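Local coordinates for protein Sqt1 (Chaetomium thermophilum, PDB 4ZOY) that probably acts as a dedicated WD40-propeller chaperone that captures a ribosomal protein, thought to be uL16 (Rpl10), during its translation, in support of ribosome biogenesis, at residues 8-12 against 77-81; 14-20 against 33-39; 83-88 against 114-118; 445-449 against 475-481; 454-459 against 471-475. The contacts are given in a common frame with arbitrary orientation. Numbering follows the deposited sequence.

Interaction 1: residues 8-12 against 77-81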
# COMPACT_ATOMS: atom_id res chain seq x y z
N ILE A 8 -11.41 19.57 -4.52
CA ILE A 8 -11.90 20.63 -3.63
C ILE A 8 -10.74 21.35 -2.95
O ILE A 8 -10.93 22.38 -2.30
CB ILE A 8 -12.86 20.07 -2.53
CG1 ILE A 8 -12.14 19.08 -1.61
CG2 ILE A 8 -14.10 19.46 -3.15
CD1 ILE A 8 -12.98 18.60 -0.43
N ALA A 9 -9.54 20.81 -3.11
CA ALA A 9 -8.32 21.43 -2.61
C ALA A 9 -7.14 20.79 -3.29
O ALA A 9 -7.24 19.72 -3.90
CB ALA A 9 -8.19 21.29 -1.09
N TYR A 10 -6.00 21.46 -3.22
CA TYR A 10 -4.80 20.95 -3.84
C TYR A 10 -3.57 21.43 -3.10
O TYR A 10 -3.62 22.38 -2.31
CB TYR A 10 -4.72 21.38 -5.31
CG TYR A 10 -4.44 22.85 -5.50
CD1 TYR A 10 -5.44 23.79 -5.35
CD2 TYR A 10 -3.17 23.29 -5.85
CE1 TYR A 10 -5.18 25.15 -5.53
CE2 TYR A 10 -2.90 24.64 -6.04
CZ TYR A 10 -3.92 25.56 -5.88
OH TYR A 10 -3.65 26.90 -6.06
N PHE A 11 -2.46 20.75 -3.35
CA PHE A 11 -1.17 21.20 -2.86
C PHE A 11 -0.16 21.01 -3.96
O PHE A 11 0.03 19.90 -4.46
CB PHE A 11 -0.76 20.43 -1.60
CG PHE A 11 0.64 20.71 -1.16
CD1 PHE A 11 1.01 21.98 -0.73
CD2 PHE A 11 1.60 19.71 -1.17
CE1 PHE A 11 2.31 22.24 -0.33
CE2 PHE A 11 2.90 19.97 -0.77
CZ PHE A 11 3.25 21.23 -0.34
N ASP A 12 0.50 22.10 -4.37
CA ASP A 12 1.41 22.03 -5.49
C ASP A 12 2.87 22.28 -5.10
O ASP A 12 3.71 22.53 -5.97
CB ASP A 12 0.99 23.03 -6.57
CG ASP A 12 1.15 24.47 -6.12
OD1 ASP A 12 0.79 24.78 -4.97
OD2 ASP A 12 1.68 25.28 -6.92
N THR A 77 -8.60 26.61 -0.82
CA THR A 77 -8.45 25.59 -1.84
C THR A 77 -6.97 25.20 -2.03
O THR A 77 -6.67 24.03 -2.22
CB THR A 77 -9.08 26.04 -3.19
OG1 THR A 77 -9.07 24.95 -4.13
CG2 THR A 77 -8.35 27.24 -3.78
N SER A 78 -6.05 26.16 -1.93
CA SER A 78 -4.63 25.85 -1.95
C SER A 78 -4.15 25.55 -0.53
O SER A 78 -4.27 26.39 0.35
CB SER A 78 -3.84 27.02 -2.56
OG SER A 78 -2.45 26.75 -2.57
N LEU A 79 -3.61 24.35 -0.31
CA LEU A 79 -3.23 23.93 1.04
C LEU A 79 -1.85 24.41 1.44
O LEU A 79 -0.94 24.45 0.62
CB LEU A 79 -3.28 22.41 1.16
CG LEU A 79 -4.65 21.77 0.96
CD1 LEU A 79 -4.49 20.26 0.84
CD2 LEU A 79 -5.58 22.14 2.10
N ASN A 80 -1.69 24.76 2.71
CA ASN A 80 -0.39 25.14 3.24
C ASN A 80 0.13 24.09 4.22
O ASN A 80 -0.57 23.71 5.15
CB ASN A 80 -0.45 26.51 3.91
CG ASN A 80 -0.92 27.60 2.96
OD1 ASN A 80 -0.22 27.94 2.01
ND2 ASN A 80 -2.10 28.14 3.21
N PRO A 81 1.37 23.63 4.01
CA PRO A 81 1.90 22.56 4.86
C PRO A 81 2.06 22.98 6.31
O PRO A 81 2.32 24.15 6.61
CB PRO A 81 3.27 22.25 4.25
CG PRO A 81 3.22 22.80 2.87
CD PRO A 81 2.31 23.99 2.94
O HOH W 1 -0.77 24.54 -2.30
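Neighbouring blades of a beta-propeller meet at their rims as well as along their faces, and here residues 77-81, leading into strand 83-85, the last of the first blade, lie against the outermost strand of the adjoining, ring-closing blade. That strand, 9-11, is the N-terminal edge strand and pairs with the C-terminal strand 478-482. Thr77 makes the first link, its O accepting a hydrogen bond from Tyr10 N at 2.8 Å and receiving a CA-H...O contact from Ala9 CA at 3.1 Å. Ser78 is bridged to Tyr10, and its CA lies over one face of the Tyr10 ring, 4.1 Å from the centroid, in a CH-pi contact. Ser78 OG hydrogen-bonds at 2.8 Å to a water, which donates to Asp12 OD1 at 3.1 Å and to Leu79 O at 2.9 Å. Leu79 N donates to Tyr10 O at 2.8 Å, so both backbone groups of Tyr10 are used, and the leucine side chain points toward the strand, with CG 4.1 Å from Ala9 CB and CB 4.2 Å from Phe11 CB. At Pro81, CG comes within 3.4 Å of Phe11 CE1, beside a ring that also meets Tyr48 edge-to-face. Two backbone hydrogen bonds and one shared water imply a short seam in which a single bridge fixes the register and apolar side chains pack beside it, with Ala9, Phe11 and Leu79 buried and the polar side open to solvent.

Interaction 2: residues 14-20 against 33-39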
# COMPACT_ATOMS: atom_id res chain seq x y z
N HIS A 14 5.33 20.26 -4.04
CA HIS A 14 6.35 19.35 -4.57
C HIS A 14 6.83 19.83 -5.94
O HIS A 14 6.04 20.26 -6.76
CB HIS A 14 5.81 17.92 -4.69
CG HIS A 14 5.51 17.28 -3.37
ND1 HIS A 14 6.47 16.60 -2.64
CD2 HIS A 14 4.36 17.19 -2.66
CE1 HIS A 14 5.92 16.13 -1.54
NE2 HIS A 14 4.64 16.47 -1.52
N LYS A 15 8.14 19.74 -6.19
CA LYS A 15 8.66 20.22 -7.46
C LYS A 15 8.57 19.17 -8.55
O LYS A 15 8.59 19.48 -9.74
CB LYS A 15 10.10 20.69 -7.32
CG LYS A 15 10.27 21.85 -6.36
CD LYS A 15 11.72 22.30 -6.28
CE LYS A 15 11.87 23.50 -5.36
NZ LYS A 15 13.29 23.92 -5.26
N ASP A 16 8.47 17.90 -8.15
CA ASP A 16 8.34 16.84 -9.13
C ASP A 16 7.53 15.70 -8.51
O ASP A 16 6.85 15.91 -7.51
CB ASP A 16 9.72 16.36 -9.60
CG ASP A 16 9.71 15.88 -11.04
OD1 ASP A 16 8.64 15.55 -11.60
OD2 ASP A 16 10.80 15.82 -11.66
N SER A 17 7.61 14.53 -9.13
CA SER A 17 6.79 13.36 -8.78
C SER A 17 6.55 13.18 -7.30
O SER A 17 7.49 13.15 -6.50
CB SER A 17 7.45 12.09 -9.31
OG SER A 17 7.76 12.19 -10.69
N VAL A 18 5.28 13.02 -6.94
CA VAL A 18 4.91 12.72 -5.56
C VAL A 18 4.64 11.22 -5.48
O VAL A 18 3.60 10.74 -5.95
CB VAL A 18 3.68 13.53 -5.09
CG1 VAL A 18 3.64 13.56 -3.58
CG2 VAL A 18 3.74 14.98 -5.63
N PHE A 19 5.60 10.48 -4.92
CA PHE A 19 5.59 9.02 -4.95
C PHE A 19 4.84 8.37 -3.81
O PHE A 19 4.38 7.24 -3.94
CB PHE A 19 7.02 8.46 -4.93
CG PHE A 19 7.81 8.74 -6.18
CD1 PHE A 19 7.38 8.28 -7.41
CD2 PHE A 19 9.02 9.41 -6.10
CE1 PHE A 19 8.13 8.52 -8.55
CE2 PHE A 19 9.77 9.64 -7.24
CZ PHE A 19 9.32 9.20 -8.46
N ALA A 20 4.75 9.07 -2.68
CA ALA A 20 4.31 8.45 -1.44
C ALA A 20 3.32 9.29 -0.67
O ALA A 20 3.37 10.54 -0.73
CB ALA A 20 5.52 8.14 -0.57
N THR A 33 2.95 13.69 2.46
CA THR A 33 3.22 13.39 1.06
C THR A 33 4.71 13.51 0.81
O THR A 33 5.40 14.28 1.46
CB THR A 33 2.43 14.31 0.11
OG1 THR A 33 2.76 15.68 0.37
CG2 THR A 33 0.93 14.12 0.31
N GLY A 34 5.23 12.74 -0.14
CA GLY A 34 6.67 12.69 -0.33
C GLY A 34 7.05 12.33 -1.75
O GLY A 34 6.39 11.52 -2.41
N GLY A 35 8.13 12.92 -2.24
CA GLY A 35 8.58 12.55 -3.56
C GLY A 35 9.91 13.13 -3.98
O GLY A 35 10.83 13.32 -3.15
N SER A 36 9.99 13.41 -5.27
CA SER A 36 11.21 13.86 -5.93
C SER A 36 11.14 15.35 -6.21
O SER A 36 10.09 15.88 -6.54
CB SER A 36 11.40 13.09 -7.23
OG SER A 36 12.42 13.69 -8.04
N GLU A 37 12.27 16.04 -6.08
CA GLU A 37 12.30 17.47 -6.37
C GLU A 37 12.82 17.78 -7.75
O GLU A 37 12.96 18.95 -8.12
CB GLU A 37 13.13 18.21 -5.32
CG GLU A 37 12.47 18.26 -3.96
CD GLU A 37 11.24 19.16 -3.92
OE1 GLU A 37 10.15 18.73 -4.37
OE2 GLU A 37 11.36 20.31 -3.44
N GLY A 38 13.08 16.74 -8.54
CA GLY A 38 13.54 16.93 -9.90
C GLY A 38 14.21 15.71 -10.49
O GLY A 38 14.35 14.69 -9.82
N ASP A 39 14.63 15.82 -11.74
CA ASP A 39 15.18 14.67 -12.45
C ASP A 39 16.69 14.68 -12.58
O ASP A 39 17.27 13.74 -13.11
CB ASP A 39 14.54 14.57 -13.83
CG ASP A 39 13.06 14.34 -13.75
OD1 ASP A 39 12.63 13.38 -13.07
OD2 ASP A 39 12.30 15.15 -14.33
O HOH W 2 8.96 16.31 -4.09
O HOH W 3 10.46 11.57 -11.18
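His14 NE2 and Thr33 OG1 share a 2.8 Å hydrogen bond, and Lys15 N donates to Glu37 OE1 at 2.9 Å. Together they tie the loop before strand 18-23 to its WD-repeat hairpin partner, strand 30-36, and the turn that follows it, and they resemble the His–Ser/Thr–Asp network of such repeats, with Glu37 probably in the acidic role. The carboxylate meets the imidazole through water: one molecule lies 2.9 Å from His14 ND1 and donates to Glu37 OE1 at 2.7 Å.

Backbone pairing follows. Ser36 N donates to Ser17 O at 2.8 Å, Gly34 N to Ala20 O at 2.9 Å, and Ala20 N to Gly34 O at 3.0 Å. Phe19 N reaches the same Gly34 O at 2.8 Å through a weak bond, so two residues face one: a classic beta bulge. Gly35 suits this crossing, since a CB there would clash with Ser17 O. At the strand's end, Ser36 OG accepts from Gly38 N at 3.2 Å in an ST turn, and the like-charged Asp16 OD2 and Asp39 OD2 lie 3.1 Å apart. Ser17 OG bonds to Asp474 of the adjacent blade. In the packing, Phe19 CE2 rests 3.8 Å from Ser36 CB.

Interaction 3: residues 83-88 against 114-118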
# COMPACT_ATOMS: atom_id res chain seq x y z
N PHE A 83 4.20 21.03 8.18
CA PHE A 83 5.54 20.52 8.45
C PHE A 83 6.24 20.18 7.16
O PHE A 83 5.60 19.82 6.17
CB PHE A 83 5.48 19.28 9.36
CG PHE A 83 6.83 18.85 9.87
CD1 PHE A 83 7.53 19.64 10.78
CD2 PHE A 83 7.39 17.65 9.46
CE1 PHE A 83 8.77 19.24 11.26
CE2 PHE A 83 8.63 17.24 9.94
CZ PHE A 83 9.32 18.04 10.84
N GLU A 84 7.57 20.30 7.16
CA GLU A 84 8.37 19.95 6.00
C GLU A 84 9.34 18.84 6.36
O GLU A 84 9.99 18.88 7.41
CB GLU A 84 9.14 21.17 5.48
CG GLU A 84 8.24 22.25 4.92
CD GLU A 84 9.01 23.34 4.20
OE1 GLU A 84 10.12 23.07 3.70
OE2 GLU A 84 8.48 24.47 4.10
N ILE A 85 9.44 17.84 5.49
CA ILE A 85 10.35 16.73 5.70
C ILE A 85 11.60 16.91 4.86
O ILE A 85 11.57 16.72 3.65
CB ILE A 85 9.68 15.38 5.36
CG1 ILE A 85 8.41 15.19 6.18
CG2 ILE A 85 10.67 14.24 5.60
CD1 ILE A 85 7.55 14.02 5.70
N ASP A 86 12.70 17.28 5.52
CA ASP A 86 13.98 17.49 4.86
C ASP A 86 14.99 16.44 5.28
O ASP A 86 14.82 15.78 6.30
CB ASP A 86 14.52 18.88 5.18
CG ASP A 86 13.64 20.00 4.64
OD1 ASP A 86 13.23 19.92 3.47
OD2 ASP A 86 13.35 20.94 5.40
N GLY A 87 16.05 16.29 4.50
CA GLY A 87 17.12 15.37 4.86
C GLY A 87 17.33 14.23 3.89
O GLY A 87 18.35 13.54 3.95
N HIS A 88 16.38 14.01 2.99
CA HIS A 88 16.56 12.98 1.98
C HIS A 88 17.30 13.54 0.78
O HIS A 88 16.93 14.58 0.23
CB HIS A 88 15.22 12.38 1.56
CG HIS A 88 14.59 11.51 2.61
ND1 HIS A 88 14.95 10.19 2.78
CD2 HIS A 88 13.64 11.77 3.53
CE1 HIS A 88 14.24 9.68 3.78
NE2 HIS A 88 13.44 10.61 4.25
N MET A 114 15.98 6.07 6.34
CA MET A 114 14.73 6.01 7.06
C MET A 114 14.76 7.08 8.16
O MET A 114 15.54 6.98 9.10
CB MET A 114 14.50 4.62 7.66
CG MET A 114 13.18 4.50 8.39
SD MET A 114 12.87 2.89 9.18
CE MET A 114 14.03 2.96 10.56
N ARG A 115 13.94 8.11 8.01
CA ARG A 115 13.91 9.19 8.99
C ARG A 115 12.69 9.08 9.86
O ARG A 115 11.56 8.94 9.37
CB ARG A 115 13.97 10.55 8.30
CG ARG A 115 15.29 10.75 7.57
CD ARG A 115 15.38 12.09 6.85
NE ARG A 115 15.23 13.24 7.74
CZ ARG A 115 16.23 13.79 8.42
NH1 ARG A 115 17.45 13.29 8.33
NH2 ARG A 115 16.00 14.85 9.19
N VAL A 116 12.92 9.12 11.17
CA VAL A 116 11.87 8.93 12.16
C VAL A 116 11.53 10.22 12.90
O VAL A 116 12.40 10.85 13.51
CB VAL A 116 12.27 7.85 13.19
CG1 VAL A 116 11.21 7.70 14.26
CG2 VAL A 116 12.56 6.52 12.49
N TYR A 117 10.26 10.60 12.85
CA TYR A 117 9.75 11.80 13.50
C TYR A 117 8.72 11.45 14.55
O TYR A 117 7.79 10.69 14.28
CB TYR A 117 9.12 12.76 12.47
CG TYR A 117 10.07 13.25 11.40
CD1 TYR A 117 10.34 12.49 10.27
CD2 TYR A 117 10.68 14.49 11.50
CE1 TYR A 117 11.20 12.93 9.28
CE2 TYR A 117 11.54 14.95 10.53
CZ TYR A 117 11.80 14.17 9.42
OH TYR A 117 12.66 14.63 8.46
N ALA A 118 8.86 12.02 15.74
CA ALA A 118 7.82 11.89 16.75
C ALA A 118 6.67 12.82 16.42
O ALA A 118 6.89 13.96 15.99
CB ALA A 118 8.38 12.19 18.14
O HOH W 4 12.72 17.35 8.39
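This is a contact made by side chains between two successive propeller blades: strand 83-85, the outer strand of one sheet, and the loop after it lie across strand 114-120 of the next. No hydrogen bond joins the two segments directly, and the nearest CA atoms, those of Gly87 and Arg115, are 8.1 Å apart. What meets instead are Tyr117 and Arg115, both pointing toward the other segment. The edge of Phe83 approaches the face of Tyr117 in an offset edge-to-face pair, with centroids 5.5 Å apart and planes at 77°, while Ile85 CG2 reaches Tyr117 OH at 3.5 Å. That hydroxyl collects polar partners: it accepts from Arg115 NE at 3.0 Å and lies 2.7 Å from a water, which accepts from Asp86 N at 2.9 Å and donates to Glu84 O at 3.3 Å. The phenol and the water thus relay the strand end to the arginine. Arg115 CD packs over the face of the His88 ring, 3.9 Å from its centroid, and Gly87 CA lies over the guanidinium, where a side chain would collide with Arg115 CZ. The charged tip continues to Glu135 in a salt bridge. His88 bonds to Ser107 and Asp111, the His–Ser–Asp core of the hydrogen-bonded tetrad typical of WD40 repeats; Tyr117 probably occupies the position where the tetrad's tryptophan commonly stands, but its hydroxyl bonds to Arg115.

Interaction 4: residues 445-449 against 475-481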
# COMPACT_ATOMS: atom_id res chain seq x y z
N TRP A 445 -13.17 10.68 -10.27
CA TRP A 445 -12.61 11.96 -9.87
C TRP A 445 -11.47 12.33 -10.79
O TRP A 445 -10.45 11.61 -10.85
CB TRP A 445 -12.12 11.92 -8.43
CG TRP A 445 -13.19 11.73 -7.40
CD1 TRP A 445 -13.94 12.70 -6.81
CD2 TRP A 445 -13.56 10.49 -6.77
NE1 TRP A 445 -14.79 12.15 -5.88
CE2 TRP A 445 -14.57 10.80 -5.83
CE3 TRP A 445 -13.16 9.16 -6.93
CZ2 TRP A 445 -15.18 9.82 -5.05
CZ3 TRP A 445 -13.78 8.18 -6.13
CH2 TRP A 445 -14.77 8.53 -5.21
N LYS A 446 -11.61 13.46 -11.46
CA LYS A 446 -10.62 13.92 -12.43
C LYS A 446 -9.90 15.15 -11.91
O LYS A 446 -10.41 15.84 -11.03
CB LYS A 446 -11.29 14.19 -13.78
CG LYS A 446 -11.97 12.98 -14.37
CD LYS A 446 -12.65 13.31 -15.70
CE LYS A 446 -13.27 12.06 -16.32
NZ LYS A 446 -13.98 12.38 -17.59
N GLY A 447 -8.71 15.42 -12.44
CA GLY A 447 -7.97 16.60 -12.02
C GLY A 447 -6.48 16.46 -12.26
O GLY A 447 -5.79 17.44 -12.54
N HIS A 448 -5.97 15.24 -12.13
CA HIS A 448 -4.57 15.00 -12.47
C HIS A 448 -4.42 14.97 -13.98
O HIS A 448 -5.37 14.67 -14.69
CB HIS A 448 -4.06 13.67 -11.88
CG HIS A 448 -3.79 13.73 -10.41
ND1 HIS A 448 -2.62 14.23 -9.89
CD2 HIS A 448 -4.53 13.32 -9.36
CE1 HIS A 448 -2.66 14.16 -8.57
NE2 HIS A 448 -3.80 13.60 -8.22
N ARG A 449 -3.22 15.27 -14.45
CA ARG A 449 -2.90 14.99 -15.84
C ARG A 449 -2.80 13.48 -16.03
O ARG A 449 -2.47 12.74 -15.09
CB ARG A 449 -1.60 15.68 -16.25
CG ARG A 449 -1.76 17.18 -16.52
CD ARG A 449 -0.59 17.99 -15.91
NE ARG A 449 0.67 17.62 -16.51
CZ ARG A 449 1.88 17.90 -16.04
NH1 ARG A 449 2.10 18.58 -14.91
NH2 ARG A 449 2.90 17.47 -16.74
N ASP A 475 2.55 14.18 -11.82
CA ASP A 475 2.52 15.58 -12.28
C ASP A 475 2.84 16.57 -11.15
O ASP A 475 2.59 17.77 -11.31
CB ASP A 475 1.16 15.90 -12.92
CG ASP A 475 -0.03 15.52 -12.05
OD1 ASP A 475 0.15 14.92 -10.96
OD2 ASP A 475 -1.17 15.82 -12.47
N ALA A 476 3.35 16.07 -10.03
CA ALA A 476 3.86 16.88 -8.91
C ALA A 476 2.77 17.61 -8.15
O ALA A 476 3.03 18.62 -7.48
CB ALA A 476 4.93 17.90 -9.41
N VAL A 477 1.55 17.10 -8.23
CA VAL A 477 0.42 17.71 -7.54
C VAL A 477 -0.22 16.70 -6.60
O VAL A 477 -0.19 15.49 -6.84
CB VAL A 477 -0.63 18.25 -8.53
CG1 VAL A 477 -1.58 19.23 -7.83
CG2 VAL A 477 0.04 18.94 -9.71
N VAL A 478 -0.78 17.24 -5.52
CA VAL A 478 -1.57 16.52 -4.52
C VAL A 478 -2.98 17.08 -4.58
O VAL A 478 -3.16 18.30 -4.49
CB VAL A 478 -0.99 16.72 -3.11
CG1 VAL A 478 -1.87 16.06 -2.05
CG2 VAL A 478 0.45 16.19 -3.03
N LEU A 479 -3.98 16.22 -4.77
CA LEU A 479 -5.37 16.68 -4.88
C LEU A 479 -6.24 16.10 -3.77
O LEU A 479 -5.94 15.04 -3.22
CB LEU A 479 -5.98 16.32 -6.24
CG LEU A 479 -5.33 16.95 -7.47
CD1 LEU A 479 -6.05 16.56 -8.74
CD2 LEU A 479 -5.31 18.48 -7.31
N VAL A 480 -7.31 16.81 -3.43
CA VAL A 480 -8.29 16.35 -2.45
C VAL A 480 -9.64 16.23 -3.13
O VAL A 480 -10.09 17.17 -3.79
CB VAL A 480 -8.41 17.30 -1.26
CG1 VAL A 480 -9.42 16.76 -0.25
CG2 VAL A 480 -7.05 17.51 -0.59
N PHE A 481 -10.27 15.06 -2.98
CA PHE A 481 -11.58 14.79 -3.57
C PHE A 481 -12.57 14.41 -2.47
O PHE A 481 -12.16 13.91 -1.42
CB PHE A 481 -11.50 13.65 -4.58
CG PHE A 481 -10.61 13.93 -5.77
CD1 PHE A 481 -10.99 14.85 -6.73
CD2 PHE A 481 -9.43 13.23 -5.96
CE1 PHE A 481 -10.19 15.09 -7.84
CE2 PHE A 481 -8.63 13.46 -7.07
CZ PHE A 481 -9.01 14.40 -8.02
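One carboxylate serves both the ring and the following backbone of a single loop: Asp475 OD1 accepts from His448 ND1 at 3.0 Å, and Asp475 OD2 accepts from Arg449 N at 2.9 Å. This is the His–Asp half of the WD40 structural tetrad, in which a histidine before the first strand of a blade is tied to an aspartate in the turn after its second. His448 also bonds to Thr471 through its other ring nitrogen, so the imidazole is fixed from two sides and the loop 445-449 is clasped to the turn that opens strand 478-482.

Behind the polar pair the two segments run nearly antiparallel and meet through side chains. Leu479 CD1 sits over the His448 ring, 3.8 Å from its centroid. Gly447 passes close to Leu479 CD1, and a CB in its place would clash with that methyl. Arg449 turns its guanidinium face onto Asp475 CB, with NH1 at 3.5 Å from it, while NH2 bonds to Glu453. Phe481, probably at the site where WD repeats often carry tryptophan, packs with Trp445 by reciprocal CH-pi contacts: Phe481 CB lies 3.8 Å from the centroid of the indole five-membered ring, and Trp445 CB lies 3.6 Å from the centroid of the Phe481 ring.

Interaction 5: residues 454-459 against 471-475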
# COMPACT_ATOMS: atom_id res chain seq x y z
N GLY A 454 2.19 13.73 -18.92
CA GLY A 454 3.20 13.91 -17.89
C GLY A 454 2.69 13.75 -16.47
O GLY A 454 3.36 14.17 -15.53
N GLY A 455 1.51 13.14 -16.33
CA GLY A 455 0.91 12.91 -15.02
C GLY A 455 0.73 11.44 -14.68
O GLY A 455 1.60 10.60 -14.95
N GLY A 456 -0.43 11.13 -14.10
CA GLY A 456 -0.72 9.79 -13.59
C GLY A 456 -0.85 9.83 -12.08
O GLY A 456 -0.09 10.52 -11.39
N VAL A 457 -1.80 9.07 -11.54
CA VAL A 457 -1.98 9.03 -10.09
C VAL A 457 -1.16 7.89 -9.49
O VAL A 457 -1.38 6.73 -9.82
CB VAL A 457 -3.45 8.84 -9.69
CG1 VAL A 457 -3.61 9.01 -8.19
CG2 VAL A 457 -4.33 9.83 -10.47
N LEU A 458 -0.20 8.26 -8.64
CA LEU A 458 0.76 7.29 -8.09
C LEU A 458 0.32 6.68 -6.75
O LEU A 458 0.87 5.68 -6.32
CB LEU A 458 2.13 7.94 -7.92
CG LEU A 458 2.76 8.45 -9.22
CD1 LEU A 458 4.10 9.13 -8.95
CD2 LEU A 458 2.92 7.33 -10.26
N GLY A 459 -0.67 7.29 -6.10
CA GLY A 459 -1.12 6.76 -4.82
C GLY A 459 -2.28 7.57 -4.30
O GLY A 459 -2.62 8.63 -4.84
N THR A 471 -4.75 12.40 -3.07
CA THR A 471 -3.97 11.74 -4.11
C THR A 471 -2.56 12.31 -4.23
O THR A 471 -2.31 13.45 -3.84
CB THR A 471 -4.62 11.88 -5.47
OG1 THR A 471 -4.74 13.28 -5.79
CG2 THR A 471 -6.00 11.23 -5.49
N VAL A 472 -1.67 11.50 -4.79
CA VAL A 472 -0.33 11.99 -5.14
C VAL A 472 -0.08 11.64 -6.60
O VAL A 472 -0.38 10.54 -7.07
CB VAL A 472 0.78 11.41 -4.22
CG1 VAL A 472 0.63 11.94 -2.81
CG2 VAL A 472 0.78 9.87 -4.23
N GLY A 473 0.42 12.62 -7.35
CA GLY A 473 0.59 12.44 -8.78
C GLY A 473 2.01 12.56 -9.32
O GLY A 473 2.87 13.23 -8.74
N ASP A 474 2.23 11.95 -10.48
CA ASP A 474 3.52 12.07 -11.14
C ASP A 474 3.67 13.46 -11.75
O ASP A 474 4.78 13.84 -12.13
CB ASP A 474 3.67 11.01 -12.23
CG ASP A 474 5.12 10.75 -12.59
OD1 ASP A 474 5.95 10.64 -11.67
OD2 ASP A 474 5.42 10.64 -13.80
N ASP A 475 2.55 14.18 -11.82
CA ASP A 475 2.52 15.58 -12.28
C ASP A 475 2.84 16.57 -11.15
O ASP A 475 2.59 17.77 -11.31
CB ASP A 475 1.16 15.90 -12.92
CG ASP A 475 -0.03 15.52 -12.05
OD1 ASP A 475 0.15 14.92 -10.96
OD2 ASP A 475 -1.17 15.82 -12.47
O HOH W 5 4.16 10.82 -16.04
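Backbone hydrogen bonds carry most of this contact. Asp474 N donates to Gly456 O at 2.9 Å and Leu458 N to Val472 O at 2.8 Å. Val472 N donates to Gly459 O at 3.0 Å. A weak fourth bond runs from Gly459 N to Val472 O at 3.4 Å. Leu458 and Gly459 therefore both face Val472, a classic beta bulge that shifts the register by one between the Val457–Gly473 and Gly459–Val472 pairs. Two CA-H...O contacts add to the pairing, Gly473 CA to Gly456 O at 3.3 Å and Thr471 CA to Gly459 O at 3.5 Å.

The strands 457-461 and 468-473 form a hairpin, the two inner strands of a WD40 blade whose sheet is completed by strands 478-482 and 9-11. In their short paired parts the strand directions differ by 126°.

Among polar side chains, Asp474 OD2 accepts from a water at 2.6 Å, and the same water donates to Gly455 O at 2.8 Å, joining the turn to the glycine run before strand 457-461. Asp474 OD1 bonds instead to Ser17 of the neighbouring blade, and Asp475 to His448 and Arg449.

Apolar packing is slight: Leu458 CB stands 4.4 Å from Val472 CG2. Other close contacts are Leu458 CD1 with Asp474 OD1 at 3.6 Å, Val457 CG1 with Thr471 CB at 4.1 Å, and Gly455 CA with Asp475 CB at 3.7 Å.

In the fold
Interactions 1, 2, 4 and 5 gather at the closure of the propeller ring. The sheet of interactions 4 and 5 takes its outer strand, 9-11, from the N-terminus: Phe11 N bonds to Val478 O at 2.8 Å, joining interaction 1 to interaction 4. Interactions 4 and 5, with centres 7 Å apart, share Asp475 and are linked by His448 NE2 to Thr471 OG1 at 2.6 Å. The same blade then meets the first one: interactions 2 and 5, with centres 10 Å apart, are joined by Ser17 OG to Asp474 OD1 at 2.6 Å. Interaction 3 is the next blade junction, its centre 14 Å from that of interaction 2.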